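Local coordinates for protein glycoside hydrolase family 5 (Aspergillus oryzae, PDB 6LA0) that hydrolyses glycosidic bonds as a secreted family 5 rutinosidase and probably also acts on beta-1,3-glucans, at residues Val131-Leu136 against Gln166-Val171; Gly86-Pro91 against Tyr125-Ile130; His262-Glu267 against Thr296-Ile301. All blocks are in the same frame, centred on the assembly; numbering follows the deposited sequence.

Contact 1 (Val131-Leu136 against Gln166-Val171)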
loop_
_atom_site.group_PDB
_atom_site.type_symbol
_atom_site.label_atom_id
_atom_site.label_comp_id
_atom_site.label_asym_id
_atom_site.label_seq_id
_atom_site.Cartn_x
_atom_site.Cartn_y
_atom_site.Cartn_z
ATOM N N VAL A 131 -5.212 -6.823 2.135
ATOM C CA VAL A 131 -5.591 -6.754 0.731
ATOM C C VAL A 131 -5.945 -5.296 0.455
ATOM O O VAL A 131 -6.906 -4.765 1.021
ATOM C CB VAL A 131 -6.752 -7.703 0.410
ATOM C CG1 VAL A 131 -7.114 -7.622 -1.062
ATOM C CG2 VAL A 131 -6.388 -9.134 0.778
ATOM N N ASP A 132 -5.143 -4.632 -0.380
ATOM C CA ASP A 132 -5.253 -3.193 -0.595
ATOM C C ASP A 132 -5.851 -2.947 -1.977
ATOM O O ASP A 132 -5.340 -3.456 -2.975
ATOM C CB ASP A 132 -3.876 -2.530 -0.416
ATOM C CG ASP A 132 -3.730 -1.214 -1.172
ATOM O OD1 ASP A 132 -4.610 -0.347 -1.075
ATOM O OD2 ASP A 132 -2.707 -1.031 -1.862
ATOM N N VAL A 133 -6.961 -2.213 -2.034
ATOM C CA VAL A 133 -7.536 -1.795 -3.309
ATOM C C VAL A 133 -6.967 -0.412 -3.594
ATOM O O VAL A 133 -7.449 0.597 -3.070
ATOM C CB VAL A 133 -9.067 -1.792 -3.301
ATOM C CG1 VAL A 133 -9.580 -1.525 -4.722
ATOM C CG2 VAL A 133 -9.631 -3.124 -2.748
ATOM N N HIS A 134 -5.916 -0.388 -4.420
ATOM C CA HIS A 134 -5.106 0.797 -4.643
ATOM C C HIS A 134 -5.853 1.834 -5.477
ATOM O O HIS A 134 -5.759 3.036 -5.204
ATOM C CB HIS A 134 -3.806 0.373 -5.350
ATOM C CG HIS A 134 -2.558 1.049 -4.857
ATOM N ND1 HIS A 134 -2.174 1.053 -3.531
ATOM C CD2 HIS A 134 -1.585 1.710 -5.532
ATOM C CE1 HIS A 134 -1.025 1.698 -3.411
ATOM N NE2 HIS A 134 -0.654 2.118 -4.609
ATOM N N SER A 135 -6.570 1.385 -6.511
ATOM C CA SER A 135 -7.314 2.224 -7.440
ATOM C C SER A 135 -8.816 1.963 -7.336
ATOM O O SER A 135 -9.254 0.892 -6.905
ATOM C CB SER A 135 -6.830 1.988 -8.892
ATOM O OG SER A 135 -6.538 0.623 -9.101
ATOM N N LEU A 136 -9.606 2.976 -7.679
ATOM C CA LEU A 136 -11.056 2.860 -7.704
ATOM C C LEU A 136 -11.580 3.456 -9.003
ATOM O O LEU A 136 -10.930 4.329 -9.601
ATOM C CB LEU A 136 -11.718 3.563 -6.496
ATOM C CG LEU A 136 -11.525 2.880 -5.135
ATOM C CD1 LEU A 136 -12.136 3.731 -4.033
ATOM C CD2 LEU A 136 -12.105 1.470 -5.095
ATOM N N GLN A 166 -19.234 -2.775 -5.529
ATOM C CA GLN A 166 -19.110 -4.098 -6.136
ATOM C C GLN A 166 -17.687 -4.643 -5.997
ATOM O O GLN A 166 -17.492 -5.840 -5.741
ATOM C CB GLN A 166 -19.552 -4.033 -7.597
ATOM C CG GLN A 166 -21.047 -3.722 -7.740
ATOM C CD GLN A 166 -21.520 -3.731 -9.179
ATOM O OE1 GLN A 166 -21.010 -4.477 -10.014
ATOM N NE2 GLN A 166 -22.494 -2.890 -9.479
ATOM N N VAL A 167 -16.678 -3.778 -6.137
ATOM C CA VAL A 167 -15.296 -4.185 -5.866
ATOM C C VAL A 167 -15.174 -4.742 -4.454
ATOM O O VAL A 167 -14.642 -5.839 -4.244
ATOM C CB VAL A 167 -14.335 -3.003 -6.102
ATOM C CG1 VAL A 167 -12.947 -3.275 -5.498
ATOM C CG2 VAL A 167 -14.240 -2.695 -7.595
ATOM N N ILE A 168 -15.711 -4.017 -3.463
ATOM C CA ILE A 168 -15.605 -4.456 -2.074
ATOM C C ILE A 168 -16.383 -5.752 -1.844
ATOM O O ILE A 168 -15.928 -6.631 -1.102
ATOM C CB ILE A 168 -16.062 -3.326 -1.128
ATOM C CG1 ILE A 168 -15.089 -2.143 -1.219
ATOM C CG2 ILE A 168 -16.191 -3.824 0.322
ATOM C CD1 ILE A 168 -13.622 -2.551 -1.252
ATOM N N ASP A 169 -17.561 -5.897 -2.473
ATOM C CA ASP A 169 -18.299 -7.158 -2.407
ATOM C C ASP A 169 -17.433 -8.330 -2.854
ATOM O O ASP A 169 -17.473 -9.413 -2.255
ATOM C CB ASP A 169 -19.551 -7.095 -3.292
ATOM C CG ASP A 169 -20.688 -6.275 -2.678
ATOM O OD1 ASP A 169 -20.627 -5.922 -1.475
ATOM O OD2 ASP A 169 -21.653 -5.977 -3.420
ATOM N N ALA A 170 -16.649 -8.127 -3.916
ATOM C CA ALA A 170 -15.770 -9.178 -4.428
ATOM C C ALA A 170 -14.616 -9.474 -3.473
ATOM O O ALA A 170 -14.250 -10.642 -3.285
ATOM C CB ALA A 170 -15.232 -8.781 -5.807
ATOM N N VAL A 171 -14.024 -8.438 -2.860
ATOM C CA VAL A 171 -12.973 -8.684 -1.874
ATOM C C VAL A 171 -13.533 -9.447 -0.681
ATOM O O VAL A 171 -12.908 -10.396 -0.185
ATOM C CB VAL A 171 -12.315 -7.359 -1.447
ATOM C CG1 VAL A 171 -11.326 -7.578 -0.275
ATOM C CG2 VAL A 171 -11.635 -6.689 -2.646
#

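Contact 2 (Gly86-Pro91 against Tyr125-Ile130)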
loop_
_atom_site.group_PDB
_atom_site.type_symbol
_atom_site.label_atom_id
_atom_site.label_comp_id
_atom_site.label_asym_id
_atom_site.label_seq_id
_atom_site.Cartn_x
_atom_site.Cartn_y
_atom_site.Cartn_z
ATOM N N GLY A 86 5.971 -10.744 9.327
ATOM C CA GLY A 86 4.707 -11.257 9.805
ATOM C C GLY A 86 3.469 -10.687 9.135
ATOM O O GLY A 86 2.355 -11.081 9.486
ATOM N N VAL A 87 3.638 -9.770 8.182
ATOM C CA VAL A 87 2.507 -9.142 7.503
ATOM C C VAL A 87 2.921 -8.762 6.085
ATOM O O VAL A 87 4.035 -8.283 5.848
ATOM C CB VAL A 87 1.975 -7.920 8.293
ATOM C CG1 VAL A 87 3.066 -6.878 8.471
ATOM C CG2 VAL A 87 0.789 -7.300 7.570
ATOM N N LEU A 88 2.020 -9.004 5.136
ATOM C CA LEU A 88 2.201 -8.618 3.740
ATOM C C LEU A 88 1.074 -7.671 3.357
ATOM O O LEU A 88 -0.104 -8.020 3.498
ATOM C CB LEU A 88 2.204 -9.839 2.810
ATOM C CG LEU A 88 3.277 -10.913 3.025
ATOM C CD1 LEU A 88 2.995 -12.121 2.149
ATOM C CD2 LEU A 88 4.679 -10.359 2.766
ATOM N N ARG A 89 1.430 -6.473 2.889
ATOM C CA ARG A 89 0.472 -5.566 2.264
ATOM C C ARG A 89 0.574 -5.745 0.755
ATOM O O ARG A 89 1.657 -5.586 0.181
ATOM C CB ARG A 89 0.727 -4.109 2.640
ATOM C CG ARG A 89 -0.327 -3.139 2.085
ATOM C CD ARG A 89 -0.196 -1.767 2.761
ATOM N NE ARG A 89 -1.167 -0.767 2.298
ATOM C CZ ARG A 89 -0.895 0.207 1.434
ATOM N NH1 ARG A 89 0.308 0.300 0.901
ATOM N NH2 ARG A 89 -1.828 1.096 1.097
ATOM N N ILE A 90 -0.548 -6.058 0.121
ATOM C CA ILE A 90 -0.584 -6.447 -1.283
ATOM C C ILE A 90 -1.492 -5.477 -2.030
ATOM O O ILE A 90 -2.717 -5.620 -2.019
ATOM C CB ILE A 90 -1.060 -7.900 -1.444
ATOM C CG1 ILE A 90 -0.356 -8.792 -0.412
ATOM C CG2 ILE A 90 -0.840 -8.386 -2.890
ATOM C CD1 ILE A 90 -0.576 -10.278 -0.610
ATOM N N PRO A 91 -0.926 -4.473 -2.695
ATOM C CA PRO A 91 -1.741 -3.592 -3.541
ATOM C C PRO A 91 -2.285 -4.315 -4.772
ATOM O O PRO A 91 -1.572 -5.064 -5.447
ATOM C CB PRO A 91 -0.753 -2.482 -3.941
ATOM C CG PRO A 91 0.272 -2.488 -2.851
ATOM C CD PRO A 91 0.433 -3.937 -2.491
ATOM N N TYR A 125 3.723 -19.964 7.169
ATOM C CA TYR A 125 4.409 -19.045 8.075
ATOM C C TYR A 125 3.495 -18.269 9.015
ATOM O O TYR A 125 4.004 -17.571 9.906
ATOM C CB TYR A 125 5.256 -18.046 7.269
ATOM C CG TYR A 125 6.296 -18.733 6.415
ATOM C CD1 TYR A 125 7.316 -19.471 6.998
ATOM C CD2 TYR A 125 6.242 -18.670 5.021
ATOM C CE1 TYR A 125 8.260 -20.114 6.224
ATOM C CE2 TYR A 125 7.188 -19.301 4.243
ATOM C CZ TYR A 125 8.193 -20.024 4.849
ATOM O OH TYR A 125 9.137 -20.663 4.067
ATOM N N GLY A 126 2.179 -18.353 8.843
ATOM C CA GLY A 126 1.263 -17.640 9.714
ATOM C C GLY A 126 1.177 -16.146 9.500
ATOM O O GLY A 126 0.824 -15.424 10.435
ATOM N N MET A 127 1.481 -15.651 8.303
ATOM C CA MET A 127 1.454 -14.211 8.091
ATOM C C MET A 127 0.025 -13.687 8.005
ATOM O O MET A 127 -0.917 -14.424 7.685
ATOM C CB MET A 127 2.212 -13.834 6.816
ATOM C CG MET A 127 3.677 -14.295 6.780
ATOM S SD MET A 127 4.582 -13.569 5.406
ATOM C CE MET A 127 6.078 -14.555 5.437
ATOM N N HIS A 128 -0.125 -12.396 8.305
ATOM C CA HIS A 128 -1.371 -11.670 8.093
ATOM C C HIS A 128 -1.305 -10.953 6.752
ATOM O O HIS A 128 -0.235 -10.497 6.342
ATOM C CB HIS A 128 -1.602 -10.654 9.216
ATOM C CG HIS A 128 -2.980 -10.065 9.238
ATOM N ND1 HIS A 128 -4.058 -10.718 9.796
ATOM C CD2 HIS A 128 -3.448 -8.871 8.799
ATOM C CE1 HIS A 128 -5.136 -9.957 9.687
ATOM N NE2 HIS A 128 -4.796 -8.833 9.082
ATOM N N ILE A 129 -2.450 -10.851 6.068
ATOM C CA ILE A 129 -2.523 -10.273 4.723
ATOM C C ILE A 129 -3.435 -9.047 4.745
ATOM O O ILE A 129 -4.606 -9.147 5.126
ATOM C CB ILE A 129 -3.042 -11.287 3.684
ATOM C CG1 ILE A 129 -2.238 -12.598 3.715
ATOM C CG2 ILE A 129 -3.022 -10.657 2.290
ATOM C CD1 ILE A 129 -0.797 -12.449 3.271
ATOM N N ILE A 130 -2.901 -7.906 4.297
ATOM C CA ILE A 130 -3.671 -6.694 4.024
ATOM C C ILE A 130 -3.948 -6.672 2.521
ATOM O O ILE A 130 -3.022 -6.542 1.709
ATOM C CB ILE A 130 -2.918 -5.426 4.470
ATOM C CG1 ILE A 130 -2.799 -5.339 5.996
ATOM C CG2 ILE A 130 -3.623 -4.159 3.981
ATOM C CD1 ILE A 130 -1.717 -4.366 6.466
#

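Contact 3 (His262-Glu267 against Thr296-Ile301)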
loop_
_atom_site.group_PDB
_atom_site.type_symbol
_atom_site.label_atom_id
_atom_site.label_comp_id
_atom_site.label_asym_id
_atom_site.label_seq_id
_atom_site.Cartn_x
_atom_site.Cartn_y
_atom_site.Cartn_z
ATOM N N HIS A 262 1.044 6.808 5.869
ATOM C CA HIS A 262 2.222 6.687 5.013
ATOM C C HIS A 262 3.220 7.804 5.325
ATOM O O HIS A 262 2.848 8.977 5.427
ATOM C CB HIS A 262 1.816 6.732 3.528
ATOM C CG HIS A 262 0.914 5.610 3.125
ATOM N ND1 HIS A 262 0.376 5.497 1.857
ATOM C CD2 HIS A 262 0.473 4.531 3.817
ATOM C CE1 HIS A 262 -0.364 4.405 1.793
ATOM N NE2 HIS A 262 -0.329 3.804 2.969
ATOM N N THR A 263 4.493 7.444 5.448
ATOM C CA THR A 263 5.524 8.399 5.856
ATOM C C THR A 263 6.738 8.242 4.960
ATOM O O THR A 263 7.385 7.191 4.986
ATOM C CB THR A 263 5.921 8.191 7.319
ATOM O OG1 THR A 263 4.746 8.206 8.145
ATOM C CG2 THR A 263 6.896 9.290 7.768
ATOM N N TYR A 264 7.052 9.292 4.192
ATOM C CA TYR A 264 8.196 9.313 3.291
ATOM C C TYR A 264 9.053 10.555 3.528
ATOM O O TYR A 264 8.608 11.550 4.114
ATOM C CB TYR A 264 7.747 9.278 1.834
ATOM C CG TYR A 264 7.170 7.953 1.386
ATOM C CD1 TYR A 264 7.993 6.836 1.229
ATOM C CD2 TYR A 264 5.818 7.821 1.077
ATOM C CE1 TYR A 264 7.478 5.615 0.784
ATOM C CE2 TYR A 264 5.285 6.600 0.636
ATOM C CZ TYR A 264 6.115 5.501 0.494
ATOM O OH TYR A 264 5.613 4.294 0.040
ATOM N N TYR A 265 10.296 10.497 3.018
ATOM C CA TYR A 265 11.294 11.532 3.271
ATOM C C TYR A 265 12.056 11.992 2.029
ATOM O O TYR A 265 12.954 12.840 2.156
ATOM C CB TYR A 265 12.298 11.040 4.326
ATOM C CG TYR A 265 11.638 10.664 5.630
ATOM C CD1 TYR A 265 11.442 11.616 6.621
ATOM C CD2 TYR A 265 11.203 9.365 5.871
ATOM C CE1 TYR A 265 10.817 11.294 7.814
ATOM C CE2 TYR A 265 10.573 9.027 7.072
ATOM C CZ TYR A 265 10.388 10.003 8.039
ATOM O OH TYR A 265 9.774 9.707 9.240
ATOM N N PHE A 266 11.735 11.467 0.842
ATOM C CA PHE A 266 12.540 11.784 -0.337
ATOM C C PHE A 266 12.291 13.192 -0.882
ATOM O O PHE A 266 13.075 13.656 -1.719
ATOM C CB PHE A 266 12.310 10.735 -1.437
ATOM C CG PHE A 266 10.866 10.569 -1.832
ATOM C CD1 PHE A 266 10.329 11.309 -2.878
ATOM C CD2 PHE A 266 10.053 9.664 -1.163
ATOM C CE1 PHE A 266 8.990 11.149 -3.256
ATOM C CE2 PHE A 266 8.699 9.499 -1.534
ATOM C CZ PHE A 266 8.174 10.247 -2.582
ATOM N N GLU A 267 11.247 13.893 -0.438
ATOM C CA GLU A 267 11.085 15.300 -0.800
ATOM C C GLU A 267 11.093 16.223 0.419
ATOM O O GLU A 267 10.648 17.374 0.329
ATOM C CB GLU A 267 9.814 15.510 -1.628
ATOM C CG GLU A 267 8.687 14.534 -1.337
ATOM C CD GLU A 267 7.602 14.560 -2.403
ATOM O OE1 GLU A 267 6.501 14.003 -2.164
ATOM O OE2 GLU A 267 7.857 15.131 -3.488
ATOM N N THR A 296 1.485 1.826 10.082
ATOM C CA THR A 296 2.269 2.578 9.109
ATOM C C THR A 296 2.459 1.665 7.898
ATOM O O THR A 296 3.466 0.968 7.772
ATOM C CB THR A 296 3.601 3.037 9.706
ATOM O OG1 THR A 296 3.375 3.730 10.950
ATOM C CG2 THR A 296 4.335 3.960 8.740
ATOM N N GLY A 297 1.496 1.695 6.983
ATOM C CA GLY A 297 1.497 0.765 5.855
ATOM C C GLY A 297 2.494 1.034 4.742
ATOM O O GLY A 297 2.686 0.143 3.894
ATOM N N GLU A 298 3.099 2.226 4.697
ATOM C CA GLU A 298 4.116 2.561 3.694
ATOM C C GLU A 298 5.157 3.493 4.299
ATOM O O GLU A 298 4.796 4.484 4.937
ATOM C CB GLU A 298 3.504 3.247 2.465
ATOM C CG GLU A 298 2.744 2.338 1.529
ATOM C CD GLU A 298 2.315 3.031 0.248
ATOM O OE1 GLU A 298 3.043 3.933 -0.201
ATOM O OE2 GLU A 298 1.254 2.666 -0.326
ATOM N N TRP A 299 6.433 3.194 4.079
ATOM C CA TRP A 299 7.533 4.090 4.423
ATOM C C TRP A 299 8.793 3.604 3.699
ATOM O O TRP A 299 8.842 2.482 3.189
ATOM C CB TRP A 299 7.749 4.161 5.938
ATOM C CG TRP A 299 8.272 2.881 6.540
ATOM C CD1 TRP A 299 7.599 1.706 6.684
ATOM C CD2 TRP A 299 9.583 2.663 7.081
ATOM N NE1 TRP A 299 8.404 0.763 7.279
ATOM C CE2 TRP A 299 9.631 1.327 7.531
ATOM C CE3 TRP A 299 10.722 3.468 7.225
ATOM C CZ2 TRP A 299 10.779 0.775 8.116
ATOM C CZ3 TRP A 299 11.864 2.916 7.806
ATOM C CH2 TRP A 299 11.879 1.588 8.249
ATOM N N ALA A 300 9.816 4.467 3.669
ATOM C CA ALA A 300 11.122 4.143 3.082
ATOM C C ALA A 300 12.158 5.148 3.576
ATOM O O ALA A 300 11.807 6.228 4.057
ATOM C CB ALA A 300 11.077 4.140 1.551
ATOM N N ILE A 301 13.445 4.809 3.401
ATOM C CA ILE A 301 14.526 5.566 4.042
ATOM C C ILE A 301 15.240 6.548 3.112
ATOM O O ILE A 301 16.191 7.201 3.562
ATOM C CB ILE A 301 15.587 4.647 4.694
ATOM C CG1 ILE A 301 16.269 3.749 3.647
ATOM C CG2 ILE A 301 14.974 3.854 5.853
ATOM C CD1 ILE A 301 17.654 3.239 4.054
HETATM O O HOH W 1 11.556 8.117 2.023
#

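Contact 1 (Val131-Leu136 against Gln166-Val171)
Val133 and Val167 each turn CG1 anti to the backbone N (chi1 -173° and 166°), which brings the two side chains tip to tip, with Val133 CG1 3.9 Å from Val167 CG1. The other branch of Val133 serves a different partner: its CG2 slides alongside Val171 CG2 in the opposite direction at 4.1 Å, so one valine of the strand fits between two residues a helical turn apart. Ile168 joins from the flank. Its CA-CB bond points along the interface rather than into it, but Ile168 CD1 comes back to 4.3 Å from Val133 CG2. One step of the strand pleat earlier, Val131 CG1 meets Val171 CG1 at 4.3 Å. Strand 131-133 and helix 166-171 run nearly antiparallel, their axes 10.7 Å apart. This is the layer between the parallel barrel strands and the helix packed on their outside. Helix 158-176 connects strand 128-133 to strand 184-187, a beta-alpha-beta crossover in which Val131 and Val133 bond through their backbones to the next strand, while Val171 also touches Ile186 there. Tyr218 and Val222 of helix 209-229 cover Ile168 from the neighbouring helix. The alternation of the strand sends Asp132 away from the helix. His134, in the loop that follows, gives its ND1-H to the syn lone pair of Asp132 OD2 at 2.7 Å; the bond is bent at the hydrogen, with OD2 28° out of the imidazole plane. The chemistry is thus divided between the two sides of one strand: methyl-to-methyl contacts pack the helix against the strand with no hydrogen bond between the two segments, and the polar pair stays on the side turned away from it.

Contact 2 (Gly86-Pro91 against Tyr125-Ile130)
Leu88 and Ile129 lie side by side, pointing the same way from paired strands, and their CD1 atoms are 4.0 Å apart. Met127 crosses Leu88 obliquely with an extended chain that carries SD to 3.8 Å from Leu88 CG. Ile90 reaches the other end of this face, where its CD1 comes to 3.8 Å from Ile129 CG2. Helices 74-81 and 110-125 cover this apolar outer layer, through Ile77 and Leu80 on Leu88 and Ile122 on Ile129. Val87, Arg89, His128 and Ile130 occupy the opposite face, inside the barrel. Ile130 spans two residues of the adjacent strand: its CD1 touches Val87 CG2 at 4.0 Å and its CG2 touches Arg89 CG at 3.9 Å. The backbones between these faces are parallel, and four hydrogen bonds of 2.9 to 3.0 Å join them, from His128 N to Gly86 O, Leu88 N to His128 O, Ile130 N to Leu88 O and Ile90 N to Ile130 O. Helix 110-125 completes the beta-alpha-beta unit. With CG anti to the backbone N (chi1 -176°), Arg89 lays its aliphatic stem against Ile130 and runs straight on into the barrel. Its buried guanidinium is gripped there by salt bridges to Glu187 and Glu298 and by hydrogen bonds to Asn190 and Asn23, so a hydrophobic seat on the sheet positions a cation that probably offsets the acidic groups around it.

Contact 3 (His262-Glu267 against Thr296-Ile301)
Glu298 and His262 form a stacked contact between neighbouring parallel strands of the barrel, 257-265 and 294-303, which helix 275-285 connects. Glu298 CB makes a CH-pi contact over the face of the His262 ring, 3.6 Å from its centroid, and the carboxylate stacks on the imidazole with the two planes only 23° apart. His262 is in turn held at both nitrogens, ND1 by Glu191 and NE2 by Asp260. Tyr264 comes from the same strand, its OH donating to Glu298 OE1 at 2.6 Å on the anti side of that oxygen, while OE2 faces Arg89. Farther along the strand, Tyr264 CE1 packs 4.0 Å from Ala300 CB. The backbones are weakly joined: Thr263 N bonds to Glu298 O at 3.0 Å, and farther on a water bridges Tyr265 N and Ala300 O. The buried Thr263 O has no hydrogen-bond partner; Trp299 CA approaches it at 3.2 Å in a CA-H...O contact. A glutamate near the C-terminal end of the seventh barrel strand, braced by tyrosine, histidine and arginine and near a second glutamate in an Asn-Glu-Pro sequence, is consistent with the active site of family 5 (beta/alpha)8-barrel glycosidases.

The chain closes contact 2 first, then contact 1, then contact 3. Contacts 1 and 2 share strand 128-133 and lie 17 Å apart between centres: contact 2 pairs it with strand 87-92, contact 1 backs it with helix 158-176, and Asp132 N probably bonds to Ile90 O between them. Contact 3 joins strands 257-265 and 294-303, with its centre about 19 Å from that of contact 2 and 23 Å from that of contact 1, on the opposite side of the chain's centre from contact 1. Arg89 of contact 2 reaches Glu298 of contact 3 across the interior. The contacts thus build wall, outer helix layer and polar interior of one TIM barrel.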